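Local coordinates for hemolysin-related protein (PDB 6MLT), which forms part of the extracellular biofilm matrix of Vibrio cholerae, binds calcium and probably binds carbohydrate through a beta-prism lectin domain, consistent with a role in adhesion, at residues Pro35-Leu40 with Val525-Glu530; Trp181-Ile186 with Asn218-Phe223; Val279-Gly284 with Ser441-Val446; Gly474-Ser479 with Ser517-Glu522; Phe578-Ile583 with His600-Ser605. All blocks are in the same frame, centred on the assembly; numbering follows the deposited sequence.

In the fold
Four-stranded sheets arranged as propeller blades make up most of the chain, joined in different ways. Interaction 1 is buried and purely apolar between the inner strands of two blades. Interactions 2 and 4 both lie in the turns leading into inner strands. Interaction 2 is partly buried and water-bridged, interaction 4 is buried and organised by a carboxylate, and Trp222 packs on Trp521 where they touch. Interaction 3, mostly buried, is the only one with antiparallel strand pairing, within a single blade. Interaction 5, also buried and near the centre of the chain, joins two C-terminal loop segments by aromatic contacts and hydrogen bonds. Its Phe603 N probably bonds Val279 O of interaction 3, 2.8 Å away.

Interaction 1. Residues Pro35-Leu40 with Val525-Glu530; sequences PIVVQL and VVADLE
Val37 reaches from strand 36-38 towards three residues of 525-530, and apolar contact carries the whole interface. Its CG1, anti to the backbone N (chi1 178°), lies 3.9 Å from Ala527 CB and meets Leu529 CD2 at 3.6 Å. The Leu529 side chain crosses that of Val37 at about a right angle, its tip coming closer than its stem. The other branch, Val37 CG2, faces Val525 CG1 more loosely at 4.2 Å. Further back, the Pro35 ring and the Val525 side chain pass one another pointing opposite ways, with Pro35 CG 3.9 Å from Val525 CG2. Polar contact is absent: no hydrogen bond joins the segments, and Pro35 O, 3.8 Å from Val525 CG2, is buried without a partner. The polar end of Gln39 turns instead to Asp53 O, beside a calcium site. Both strands are inner strands of propeller blades, the touching parts running about 20° apart with Val37 and Ala527 CA atoms 7.4 Å apart. Each finds its backbone partners elsewhere, strand 36-38 on 56-63 and strand 525-527 on 536-541. Aliphatic groups therefore join the two blades by dispersion and exclusion of water, with nothing directional to fix their register.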
# COMPACT_ATOMS: atom_id res chain seq x y z
N PRO A 35 5.37 -13.67 11.33
CA PRO A 35 6.36 -12.99 12.17
C PRO A 35 6.26 -11.48 12.04
O PRO A 35 5.79 -10.94 11.04
CB PRO A 35 7.69 -13.50 11.62
CG PRO A 35 7.40 -13.74 10.16
CD PRO A 35 5.95 -14.17 10.08
N ILE A 36 6.72 -10.81 13.09
CA ILE A 36 6.77 -9.35 13.19
C ILE A 36 8.23 -8.95 13.31
O ILE A 36 9.01 -9.65 13.95
CB ILE A 36 5.96 -8.86 14.41
CG1 ILE A 36 4.47 -9.18 14.25
CG2 ILE A 36 6.19 -7.39 14.68
CD1 ILE A 36 3.86 -8.66 13.01
N VAL A 37 8.59 -7.80 12.72
CA VAL A 37 9.98 -7.37 12.64
C VAL A 37 10.09 -5.94 13.14
O VAL A 37 9.54 -5.02 12.53
CB VAL A 37 10.54 -7.47 11.20
CG1 VAL A 37 11.98 -6.95 11.14
CG2 VAL A 37 10.47 -8.90 10.71
N VAL A 38 10.83 -5.75 14.24
CA VAL A 38 11.05 -4.45 14.85
C VAL A 38 12.36 -4.49 15.62
O VAL A 38 12.87 -5.56 15.97
CB VAL A 38 9.90 -4.05 15.81
CG1 VAL A 38 8.63 -3.69 15.03
CG2 VAL A 38 9.62 -5.19 16.80
N GLN A 39 12.91 -3.31 15.93
CA GLN A 39 14.14 -3.19 16.70
C GLN A 39 13.86 -3.35 18.20
O GLN A 39 13.01 -2.65 18.75
CB GLN A 39 14.80 -1.83 16.47
CG GLN A 39 15.12 -1.49 15.02
CD GLN A 39 16.43 -2.08 14.54
OE1 GLN A 39 17.17 -2.70 15.31
NE2 GLN A 39 16.72 -1.90 13.26
N LEU A 40 14.61 -4.23 18.87
CA LEU A 40 14.37 -4.50 20.28
C LEU A 40 15.60 -4.41 21.18
O LEU A 40 15.43 -4.45 22.41
CB LEU A 40 13.74 -5.88 20.47
CG LEU A 40 12.35 -6.07 19.85
CD1 LEU A 40 11.91 -7.52 19.96
CD2 LEU A 40 11.32 -5.15 20.50
N VAL A 525 7.86 -13.30 5.50
CA VAL A 525 8.16 -11.87 5.53
C VAL A 525 9.58 -11.65 5.04
O VAL A 525 10.51 -12.36 5.45
CB VAL A 525 8.00 -11.30 6.95
CG1 VAL A 525 8.66 -9.91 7.08
CG2 VAL A 525 6.52 -11.24 7.33
N VAL A 526 9.76 -10.66 4.17
CA VAL A 526 11.08 -10.18 3.80
C VAL A 526 11.32 -8.86 4.51
O VAL A 526 10.47 -7.95 4.46
CB VAL A 526 11.22 -10.02 2.27
CG1 VAL A 526 12.56 -9.36 1.92
CG2 VAL A 526 11.11 -11.38 1.59
N ALA A 527 12.47 -8.74 5.17
CA ALA A 527 12.85 -7.49 5.80
C ALA A 527 14.36 -7.36 5.80
O ALA A 527 15.08 -8.35 5.94
CB ALA A 527 12.32 -7.39 7.23
N ASP A 528 14.83 -6.12 5.64
CA ASP A 528 16.25 -5.79 5.67
C ASP A 528 16.61 -5.51 7.13
O ASP A 528 16.47 -4.39 7.63
CB ASP A 528 16.56 -4.60 4.78
CG ASP A 528 18.04 -4.25 4.74
OD1 ASP A 528 18.82 -4.90 5.46
OD2 ASP A 528 18.41 -3.32 3.99
N LEU A 529 17.08 -6.55 7.82
CA LEU A 529 17.30 -6.45 9.25
C LEU A 529 18.46 -5.51 9.57
O LEU A 529 18.36 -4.68 10.48
CB LEU A 529 17.54 -7.84 9.85
CG LEU A 529 16.47 -8.89 9.54
CD1 LEU A 529 16.84 -10.23 10.17
CD2 LEU A 529 15.10 -8.45 10.01
N GLU A 530 19.58 -5.64 8.84
CA GLU A 530 20.76 -4.85 9.15
C GLU A 530 20.73 -3.46 8.54
O GLU A 530 21.46 -2.57 9.00
CB GLU A 530 22.03 -5.57 8.67
CG GLU A 530 22.32 -6.88 9.37
CD GLU A 530 21.46 -8.03 8.87
OE1 GLU A 530 20.79 -7.88 7.82
OE2 GLU A 530 21.44 -9.10 9.53

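Interaction 2. Residues Trp181-Ile186 with Asn218-Phe223; sequences WAPSSI and NDTVWF
Trp181 meets Thr220 and Trp222 with the far end of its indole. Trp181 CZ3 lies 3.9 Å from Thr220 CG2, and CH2 approaches Trp222 CZ2, which sits at the edge of the Trp181 ring near its plane. NE1 is committed to Val146 O. Pro183 is the wedge of the contact. Pro183 CG stands over the face of the Trp222 five-membered ring, 3.6 Å from the centroid and only 12° off the normal, a clear CH-pi contact, while CB covers the six-membered side at CE3. Pro183 CD turns to Thr220 CG2 at 3.7 Å, and also lies above one face of Trp181 near its rim, which places the proline ring between parts of the two indoles. Ser184 follows, its OG anti to the backbone N (chi1 169°) and directed at Phe223; Ser184 CB comes to 3.4 Å from Phe223 CD1. Two waters span the backbones. One accepts from Ser184 N at 2.9 Å and lies 2.7 Å from Val221 O; the other lies 2.8 Å from Trp222 O and makes a weak, long bond to Ser184 O. Neither water has protons enough for all the acceptors near it, so its donor directions are not fixed. In this propeller the two segments lead into strands 185-188 and 224-227, inner strands of consecutive blades, with Val221 packing on strand 236-241 and Phe223 meeting Tyr576 and Trp521.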
# COMPACT_ATOMS: atom_id res chain seq x y z
N TRP A 181 -17.13 -9.47 17.19
CA TRP A 181 -15.84 -10.07 16.84
C TRP A 181 -15.52 -9.89 15.37
O TRP A 181 -16.33 -10.18 14.48
CB TRP A 181 -15.85 -11.56 17.18
CG TRP A 181 -14.61 -12.25 16.70
CD1 TRP A 181 -13.37 -12.17 17.24
CD2 TRP A 181 -14.49 -13.11 15.56
NE1 TRP A 181 -12.48 -12.94 16.53
CE2 TRP A 181 -13.15 -13.53 15.49
CE3 TRP A 181 -15.40 -13.58 14.61
CZ2 TRP A 181 -12.69 -14.39 14.50
CZ3 TRP A 181 -14.94 -14.44 13.63
CH2 TRP A 181 -13.60 -14.83 13.58
N ALA A 182 -14.30 -9.41 15.11
CA ALA A 182 -13.80 -9.28 13.75
C ALA A 182 -12.37 -9.80 13.71
O ALA A 182 -11.51 -9.29 14.44
CB ALA A 182 -13.85 -7.82 13.29
N PRO A 183 -12.06 -10.82 12.90
CA PRO A 183 -10.66 -11.28 12.85
C PRO A 183 -9.71 -10.22 12.33
O PRO A 183 -8.52 -10.26 12.66
CB PRO A 183 -10.71 -12.50 11.92
CG PRO A 183 -11.98 -12.37 11.14
CD PRO A 183 -12.94 -11.63 12.05
N SER A 184 -10.22 -9.26 11.55
CA SER A 184 -9.40 -8.26 10.89
C SER A 184 -10.03 -6.88 10.99
O SER A 184 -11.22 -6.71 10.71
CB SER A 184 -9.24 -8.59 9.40
OG SER A 184 -8.66 -7.49 8.72
N SER A 185 -9.21 -5.89 11.31
CA SER A 185 -9.59 -4.48 11.27
C SER A 185 -8.48 -3.69 10.59
O SER A 185 -7.30 -3.97 10.81
CB SER A 185 -9.83 -3.90 12.68
OG SER A 185 -10.67 -4.72 13.46
N ILE A 186 -8.85 -2.70 9.77
CA ILE A 186 -7.89 -1.74 9.23
C ILE A 186 -8.52 -0.35 9.27
O ILE A 186 -9.73 -0.20 9.41
CB ILE A 186 -7.44 -2.08 7.79
CG1 ILE A 186 -8.62 -2.00 6.80
CG2 ILE A 186 -6.80 -3.46 7.73
CD1 ILE A 186 -8.16 -1.88 5.34
N ASN A 218 -21.72 -13.67 2.79
CA ASN A 218 -22.34 -14.93 3.18
C ASN A 218 -21.67 -15.57 4.40
O ASN A 218 -22.16 -16.59 4.89
CB ASN A 218 -22.31 -15.89 1.99
CG ASN A 218 -23.02 -15.32 0.77
OD1 ASN A 218 -22.45 -15.23 -0.33
ND2 ASN A 218 -24.26 -14.91 0.96
N ASP A 219 -20.58 -14.99 4.89
CA ASP A 219 -19.88 -15.47 6.08
C ASP A 219 -18.97 -14.34 6.53
O ASP A 219 -18.94 -13.27 5.92
CB ASP A 219 -19.09 -16.76 5.78
CG ASP A 219 -18.91 -17.66 7.01
OD1 ASP A 219 -18.97 -17.18 8.16
OD2 ASP A 219 -18.68 -18.88 6.80
N THR A 220 -18.23 -14.59 7.60
CA THR A 220 -17.33 -13.58 8.17
C THR A 220 -16.38 -13.04 7.11
O THR A 220 -15.77 -13.81 6.36
CB THR A 220 -16.54 -14.19 9.33
OG1 THR A 220 -17.44 -14.70 10.32
CG2 THR A 220 -15.61 -13.16 9.97
N VAL A 221 -16.22 -11.72 7.08
CA VAL A 221 -15.22 -11.08 6.24
C VAL A 221 -13.92 -11.02 7.02
O VAL A 221 -13.88 -10.47 8.13
CB VAL A 221 -15.67 -9.67 5.80
CG1 VAL A 221 -14.60 -9.02 4.95
CG2 VAL A 221 -16.99 -9.73 5.05
N TRP A 222 -12.86 -11.57 6.45
CA TRP A 222 -11.57 -11.67 7.11
C TRP A 222 -10.70 -10.50 6.65
O TRP A 222 -11.18 -9.36 6.70
CB TRP A 222 -10.98 -13.06 6.87
CG TRP A 222 -11.51 -14.08 7.83
CD1 TRP A 222 -12.79 -14.55 7.91
CD2 TRP A 222 -10.76 -14.77 8.84
NE1 TRP A 222 -12.88 -15.48 8.92
CE2 TRP A 222 -11.65 -15.64 9.50
CE3 TRP A 222 -9.43 -14.73 9.25
CZ2 TRP A 222 -11.25 -16.46 10.55
CZ3 TRP A 222 -9.03 -15.56 10.29
CH2 TRP A 222 -9.94 -16.41 10.93
N PHE A 223 -9.47 -10.71 6.20
CA PHE A 223 -8.53 -9.61 6.03
C PHE A 223 -8.82 -8.83 4.76
O PHE A 223 -9.39 -9.34 3.79
CB PHE A 223 -7.10 -10.14 6.02
CG PHE A 223 -6.70 -10.77 7.33
CD1 PHE A 223 -6.31 -9.97 8.39
CD2 PHE A 223 -6.73 -12.14 7.51
CE1 PHE A 223 -5.96 -10.53 9.61
CE2 PHE A 223 -6.38 -12.70 8.73
CZ PHE A 223 -5.99 -11.89 9.77
O HOH W 1 -12.83 -9.09 10.19
O HOH W 2 -12.60 -7.17 7.64

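Interaction 3. Residues Val279-Gly284 with Ser441-Val446; sequences VSSFLG and SHMGIV
Ser280 and Gly444 hold the tight end of this contact as an antiparallel hydrogen-bonded pair: Gly444 N gives to Ser280 O at 2.9 Å, almost straight on to the carbonyl, and Ser280 N returns a bond to Gly444 O at 3.2 Å. Next to it, Val279 and Ile445 form a non-hydrogen-bonded pair whose side chains lie side by side on one face. The Met443 chain, curled by its second and third torsions, brings CE across to Val279 CG1 at 3.7 Å. Phe282 sets its edge at Gly444, CD2 being 3.4 Å from the carbonyl O, and its CZ reaches Val446 CG1 at 3.6 Å. Strands 277-279 and 443-448 are neighbours in one propeller blade, yet the chain between them leaves to build the beta-prism lectin domain and then returns. The departing strand turns a corner at Ser280, and Ser281 is the centre of an inverse gamma turn. Beyond that corner regular pairing gives way. Leu283 N still bonds to His442 O at 3.0 Å, but from a position tilted 33° out of the carbonyl plane. His442 CB is buried against Gly284 O at 3.3 Å; its imidazole has Ser281 OG at the edge and ND1 hydrogen-bonded to Ser289. On the looser side, partly exposed Leu283 lays CD1 against Met443 O at 3.3 Å, and exposed Ser441 contributes little but its carbonyl O, near Leu283 CB.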
# COMPACT_ATOMS: atom_id res chain seq x y z
N VAL A 279 -1.53 -7.05 -2.42
CA VAL A 279 -1.88 -6.20 -3.55
C VAL A 279 -0.65 -5.38 -3.90
O VAL A 279 -0.11 -4.66 -3.04
CB VAL A 279 -3.07 -5.27 -3.22
CG1 VAL A 279 -3.45 -4.43 -4.44
CG2 VAL A 279 -4.25 -6.10 -2.71
N SER A 280 -0.18 -5.47 -5.14
CA SER A 280 1.09 -4.83 -5.45
C SER A 280 1.28 -4.76 -6.96
O SER A 280 0.41 -5.15 -7.75
CB SER A 280 2.25 -5.58 -4.79
OG SER A 280 3.38 -4.74 -4.70
N SER A 281 2.44 -4.23 -7.36
CA SER A 281 2.85 -4.17 -8.76
C SER A 281 3.40 -5.55 -9.14
O SER A 281 4.60 -5.81 -9.09
CB SER A 281 3.89 -3.08 -8.98
OG SER A 281 3.39 -1.81 -8.61
N PHE A 282 2.48 -6.44 -9.51
CA PHE A 282 2.81 -7.82 -9.86
C PHE A 282 2.89 -8.06 -11.36
O PHE A 282 3.57 -9.00 -11.79
CB PHE A 282 1.75 -8.78 -9.32
CG PHE A 282 1.73 -8.93 -7.82
CD1 PHE A 282 2.82 -9.44 -7.15
CD2 PHE A 282 0.58 -8.64 -7.10
CE1 PHE A 282 2.78 -9.62 -5.78
CE2 PHE A 282 0.54 -8.82 -5.73
CZ PHE A 282 1.64 -9.31 -5.07
N LEU A 283 2.18 -7.27 -12.15
CA LEU A 283 2.02 -7.52 -13.57
C LEU A 283 2.90 -6.63 -14.43
O LEU A 283 2.93 -6.79 -15.65
CB LEU A 283 0.55 -7.33 -13.97
CG LEU A 283 -0.47 -8.04 -13.09
CD1 LEU A 283 -1.88 -7.85 -13.66
CD2 LEU A 283 -0.13 -9.51 -12.96
N GLY A 284 3.63 -5.71 -13.82
CA GLY A 284 4.50 -4.81 -14.54
C GLY A 284 5.05 -3.79 -13.58
O GLY A 284 4.63 -3.69 -12.43
N SER A 441 -2.68 -0.96 -14.84
CA SER A 441 -2.49 -2.21 -15.57
C SER A 441 -1.38 -3.07 -14.97
O SER A 441 -1.29 -4.26 -15.27
CB SER A 441 -2.18 -1.92 -17.03
OG SER A 441 -0.94 -1.24 -17.15
N HIS A 442 -0.53 -2.48 -14.13
CA HIS A 442 0.56 -3.20 -13.48
C HIS A 442 0.14 -3.85 -12.15
O HIS A 442 0.89 -4.67 -11.62
CB HIS A 442 1.73 -2.25 -13.22
CG HIS A 442 1.38 -1.11 -12.31
ND1 HIS A 442 0.64 -0.02 -12.72
CD2 HIS A 442 1.65 -0.90 -11.00
CE1 HIS A 442 0.48 0.81 -11.71
NE2 HIS A 442 1.08 0.30 -10.65
N MET A 443 -1.02 -3.49 -11.62
CA MET A 443 -1.45 -3.95 -10.31
C MET A 443 -2.05 -5.35 -10.37
O MET A 443 -2.73 -5.72 -11.34
CB MET A 443 -2.48 -2.99 -9.72
CG MET A 443 -1.94 -1.59 -9.40
SD MET A 443 -0.62 -1.63 -8.19
CE MET A 443 -1.51 -2.22 -6.74
N GLY A 444 -1.82 -6.11 -9.30
CA GLY A 444 -2.42 -7.42 -9.16
C GLY A 444 -2.89 -7.64 -7.74
O GLY A 444 -2.41 -7.01 -6.79
N ILE A 445 -3.86 -8.55 -7.62
CA ILE A 445 -4.38 -9.01 -6.34
C ILE A 445 -4.16 -10.51 -6.29
O ILE A 445 -4.65 -11.24 -7.15
CB ILE A 445 -5.87 -8.68 -6.19
CG1 ILE A 445 -6.10 -7.17 -6.25
CG2 ILE A 445 -6.42 -9.25 -4.90
CD1 ILE A 445 -7.49 -6.80 -6.74
N VAL A 446 -3.43 -10.98 -5.28
CA VAL A 446 -3.08 -12.39 -5.19
C VAL A 446 -3.49 -12.92 -3.83
O VAL A 446 -3.37 -12.23 -2.82
CB VAL A 446 -1.58 -12.62 -5.46
CG1 VAL A 446 -0.72 -11.97 -4.38
CG2 VAL A 446 -1.27 -14.11 -5.58

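Interaction 4. Residues Gly474-Ser479 with Ser517-Glu522; sequences GKIGVS and SGTLWE
Ile476 packs into the fold of the 517-522 loop, just before inner strand 478-481 of one propeller blade; the loop itself precedes 525-527 of the next. Followed outward, its CB lies 4.1 Å from Leu520 O. CG1, placed anti to the backbone N (chi1 -173°), passes Glu522 O at 3.9 Å. CD1 comes to rest against Thr519 CB at 3.8 Å, Glu522 O and the Glu522 carboxylate, whose OE1 is 3.4 Å away. That carboxylate is held within its own loop. Ser517 OG donates to OE2 and Leu520 N to OE1, each on the syn lone pair, while Ser517 OG also accepts from Thr519 N, closing an ST turn. Two donors thus fix the glutamate beside the methyl group and could favour its charged form. Ser517 OG has a further partner in Asn542. Lys475 runs beside Trp521, pointing the same way, with CD 3.9 Å from CE3; its CE touches Trp222, in the loop that leads into strand 224-227. Leu520 O lies 3.0 Å from Lys475 C; it and Lys475 O are two acceptors that do not bond each other, and each takes a serine hydroxyl, Ser473 and Ser275 respectively. One hydrogen bond joins the backbones: Gly477 N to Glu522 O, 2.9 Å long, bent to 134° at the hydrogen, its donor tilted 31° from the carbonyl plane.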
# COMPACT_ATOMS: atom_id res chain seq x y z
N GLY A 474 -7.48 -23.35 4.15
CA GLY A 474 -8.10 -22.45 3.20
C GLY A 474 -7.92 -20.98 3.53
O GLY A 474 -8.60 -20.14 2.92
N LYS A 475 -7.04 -20.64 4.47
CA LYS A 475 -6.82 -19.25 4.85
C LYS A 475 -5.37 -18.81 4.74
O LYS A 475 -5.06 -17.66 5.07
CB LYS A 475 -7.30 -19.01 6.29
CG LYS A 475 -8.78 -19.34 6.52
CD LYS A 475 -9.23 -18.92 7.93
CE LYS A 475 -10.68 -19.30 8.21
NZ LYS A 475 -10.89 -20.77 8.20
N ILE A 476 -4.47 -19.68 4.26
CA ILE A 476 -3.04 -19.40 4.36
C ILE A 476 -2.71 -18.08 3.66
O ILE A 476 -3.33 -17.71 2.65
CB ILE A 476 -2.21 -20.56 3.80
CG1 ILE A 476 -0.71 -20.34 4.07
CG2 ILE A 476 -2.45 -20.73 2.29
CD1 ILE A 476 -0.33 -20.34 5.55
N GLY A 477 -1.73 -17.38 4.20
CA GLY A 477 -1.40 -16.06 3.72
C GLY A 477 -0.37 -16.06 2.60
O GLY A 477 0.23 -17.08 2.27
N VAL A 478 -0.20 -14.87 2.03
CA VAL A 478 0.81 -14.59 1.02
C VAL A 478 1.38 -13.21 1.34
O VAL A 478 0.78 -12.41 2.06
CB VAL A 478 0.24 -14.61 -0.41
CG1 VAL A 478 -0.27 -16.00 -0.76
CG2 VAL A 478 -0.89 -13.59 -0.55
N SER A 479 2.56 -12.94 0.78
CA SER A 479 3.14 -11.60 0.82
C SER A 479 3.87 -11.36 -0.49
O SER A 479 3.89 -12.22 -1.37
CB SER A 479 4.07 -11.42 2.03
OG SER A 479 5.23 -12.21 1.88
N SER A 517 3.77 -26.57 7.80
CA SER A 517 2.79 -25.93 8.66
C SER A 517 1.43 -26.60 8.50
O SER A 517 1.05 -26.99 7.38
CB SER A 517 2.66 -24.43 8.35
OG SER A 517 1.69 -23.84 9.20
N GLY A 518 0.71 -26.74 9.61
CA GLY A 518 -0.71 -27.04 9.52
C GLY A 518 -1.48 -25.98 8.77
O GLY A 518 -2.54 -26.26 8.19
N THR A 519 -0.94 -24.76 8.74
CA THR A 519 -1.43 -23.55 8.08
C THR A 519 -2.64 -22.97 8.80
O THR A 519 -3.60 -23.67 9.12
CB THR A 519 -1.75 -23.76 6.59
OG1 THR A 519 -2.92 -24.57 6.43
CG2 THR A 519 -0.57 -24.39 5.86
N LEU A 520 -2.54 -21.67 9.08
CA LEU A 520 -3.68 -20.86 9.46
C LEU A 520 -3.74 -19.74 8.44
O LEU A 520 -4.18 -19.96 7.30
CB LEU A 520 -3.53 -20.38 10.91
CG LEU A 520 -3.69 -21.45 11.98
CD1 LEU A 520 -3.26 -20.87 13.32
CD2 LEU A 520 -5.12 -21.95 12.03
N TRP A 521 -3.25 -18.54 8.77
CA TRP A 521 -3.18 -17.45 7.80
C TRP A 521 -1.83 -16.73 7.86
O TRP A 521 -1.74 -15.56 7.47
CB TRP A 521 -4.34 -16.46 8.03
CG TRP A 521 -4.58 -16.17 9.47
CD1 TRP A 521 -4.04 -15.15 10.20
CD2 TRP A 521 -5.42 -16.91 10.37
NE1 TRP A 521 -4.49 -15.21 11.50
CE2 TRP A 521 -5.32 -16.29 11.63
CE3 TRP A 521 -6.22 -18.04 10.23
CZ2 TRP A 521 -6.00 -16.76 12.74
CZ3 TRP A 521 -6.90 -18.51 11.34
CH2 TRP A 521 -6.79 -17.87 12.58
N GLU A 522 -0.78 -17.41 8.33
CA GLU A 522 0.55 -16.81 8.37
C GLU A 522 1.09 -16.62 6.96
O GLU A 522 0.58 -17.19 6.00
CB GLU A 522 1.49 -17.69 9.21
CG GLU A 522 1.98 -18.98 8.53
CD GLU A 522 1.07 -20.21 8.73
OE1 GLU A 522 -0.15 -20.07 8.97
OE2 GLU A 522 1.62 -21.34 8.62

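Interaction 5. Residues Phe578-Ile583 with His600-Ser605; sequences FNFSDI and HNSFRS
Phe578 O accepts from Arg604 N at 2.8 Å, with the donor nearly in line with the carbonyl. The bond ties two C-terminal loop segments beside the inner strands of the propeller; the first bends through a type I beta turn from Phe580 to Ile583. The second packs on strand 224-227 through Phe603, and the Arg604 guanidinium bonds Gln277 O and Ser224 O. His600 is the second hub of the contact. Its NE2 shares a hydrogen bond with Ser581 OG at 3.0 Å, and ND1 shares another with Ser602 OG at 2.9 Å, so both ring nitrogens hold the imidazole in place. Phe580 turns its edge towards the His600 face in a T-shaped pair, centroids 5.1 Å apart and planes at 63°, with CD2 over the imidazole centre. Asn579 CB lies over the Phe603 face, 3.9 Å from the centroid and 25° off the normal, a CH-pi contact; the amide plane beyond it stands 42° from the ring. Ser605 O lies close to two phenylalanines: in the plane of the Phe578 ring at CE2, 3.6 Å away, and 3.2 Å from Phe580 CE2.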
# COMPACT_ATOMS: atom_id res chain seq x y z
N PHE A 578 0.38 -4.90 7.23
CA PHE A 578 1.49 -4.00 6.94
C PHE A 578 1.37 -3.42 5.53
O PHE A 578 1.14 -4.16 4.57
CB PHE A 578 2.82 -4.75 7.07
CG PHE A 578 3.99 -3.91 6.69
CD1 PHE A 578 4.50 -2.98 7.57
CD2 PHE A 578 4.56 -4.02 5.43
CE1 PHE A 578 5.58 -2.19 7.21
CE2 PHE A 578 5.63 -3.23 5.06
CZ PHE A 578 6.14 -2.32 5.95
N ASN A 579 1.55 -2.11 5.42
CA ASN A 579 1.58 -1.45 4.11
C ASN A 579 2.37 -0.15 4.16
O ASN A 579 1.99 0.83 3.51
CB ASN A 579 0.16 -1.20 3.60
CG ASN A 579 -0.54 -0.06 4.32
OD1 ASN A 579 -0.30 0.17 5.51
ND2 ASN A 579 -1.39 0.66 3.61
N PHE A 580 3.46 -0.13 4.93
CA PHE A 580 4.41 0.98 5.00
C PHE A 580 3.87 2.24 5.67
O PHE A 580 4.52 2.81 6.55
CB PHE A 580 4.91 1.38 3.60
CG PHE A 580 5.91 0.44 3.02
CD1 PHE A 580 7.22 0.41 3.48
CD2 PHE A 580 5.55 -0.42 1.99
CE1 PHE A 580 8.14 -0.46 2.93
CE2 PHE A 580 6.47 -1.29 1.44
CZ PHE A 580 7.77 -1.31 1.91
N SER A 581 2.69 2.70 5.24
CA SER A 581 2.31 4.09 5.49
C SER A 581 2.03 4.38 6.96
O SER A 581 2.03 5.56 7.34
CB SER A 581 1.08 4.45 4.66
OG SER A 581 1.37 4.23 3.30
N ASP A 582 1.78 3.37 7.78
CA ASP A 582 1.44 3.57 9.18
C ASP A 582 2.61 3.35 10.12
O ASP A 582 2.40 3.23 11.34
CB ASP A 582 0.27 2.66 9.58
CG ASP A 582 -1.08 3.31 9.36
OD1 ASP A 582 -1.18 4.54 9.59
OD2 ASP A 582 -2.03 2.60 8.96
N ILE A 583 3.84 3.29 9.61
CA ILE A 583 4.99 3.05 10.47
C ILE A 583 6.21 3.71 9.84
O ILE A 583 6.41 3.67 8.63
CB ILE A 583 5.20 1.54 10.70
CG1 ILE A 583 6.20 1.30 11.83
CG2 ILE A 583 5.66 0.84 9.42
CD1 ILE A 583 5.66 1.62 13.21
N HIS A 600 3.15 4.25 -2.62
CA HIS A 600 3.63 2.97 -3.12
C HIS A 600 2.50 2.09 -3.65
O HIS A 600 2.76 1.19 -4.46
CB HIS A 600 4.37 2.22 -2.01
CG HIS A 600 3.58 2.13 -0.74
ND1 HIS A 600 2.73 1.09 -0.47
CD2 HIS A 600 3.48 2.99 0.30
CE1 HIS A 600 2.16 1.29 0.71
NE2 HIS A 600 2.59 2.44 1.19
N ASN A 601 1.26 2.32 -3.21
CA ASN A 601 0.09 1.60 -3.69
C ASN A 601 0.29 0.08 -3.60
O ASN A 601 0.08 -0.66 -4.56
CB ASN A 601 -0.27 2.01 -5.12
CG ASN A 601 -1.66 1.57 -5.51
OD1 ASN A 601 -2.50 1.30 -4.65
ND2 ASN A 601 -1.93 1.49 -6.81
N SER A 602 0.69 -0.37 -2.42
CA SER A 602 0.87 -1.79 -2.16
C SER A 602 0.31 -2.13 -0.79
O SER A 602 0.08 -1.25 0.04
CB SER A 602 2.34 -2.21 -2.24
OG SER A 602 3.07 -1.68 -1.15
N PHE A 603 0.10 -3.43 -0.56
CA PHE A 603 -0.39 -3.92 0.71
C PHE A 603 0.20 -5.31 0.93
O PHE A 603 0.07 -6.19 0.07
CB PHE A 603 -1.92 -3.95 0.74
CG PHE A 603 -2.50 -3.70 2.11
CD1 PHE A 603 -2.55 -4.72 3.04
CD2 PHE A 603 -2.99 -2.45 2.46
CE1 PHE A 603 -3.07 -4.50 4.30
CE2 PHE A 603 -3.51 -2.23 3.72
CZ PHE A 603 -3.55 -3.25 4.64
N ARG A 604 0.87 -5.48 2.07
CA ARG A 604 1.63 -6.68 2.41
C ARG A 604 2.73 -6.96 1.38
O ARG A 604 3.05 -8.10 1.07
CB ARG A 604 0.70 -7.89 2.58
CG ARG A 604 0.13 -7.97 4.03
CD ARG A 604 -0.92 -9.07 4.19
NE ARG A 604 -2.20 -8.68 3.60
CZ ARG A 604 -3.23 -8.18 4.27
NH1 ARG A 604 -3.17 -7.99 5.58
NH2 ARG A 604 -4.34 -7.87 3.62
N SER A 605 3.36 -5.88 0.90
CA SER A 605 4.60 -5.96 0.15
C SER A 605 5.75 -5.38 0.97
O SER A 605 5.60 -4.34 1.62
CB SER A 605 4.51 -5.19 -1.18
OG SER A 605 5.78 -5.13 -1.78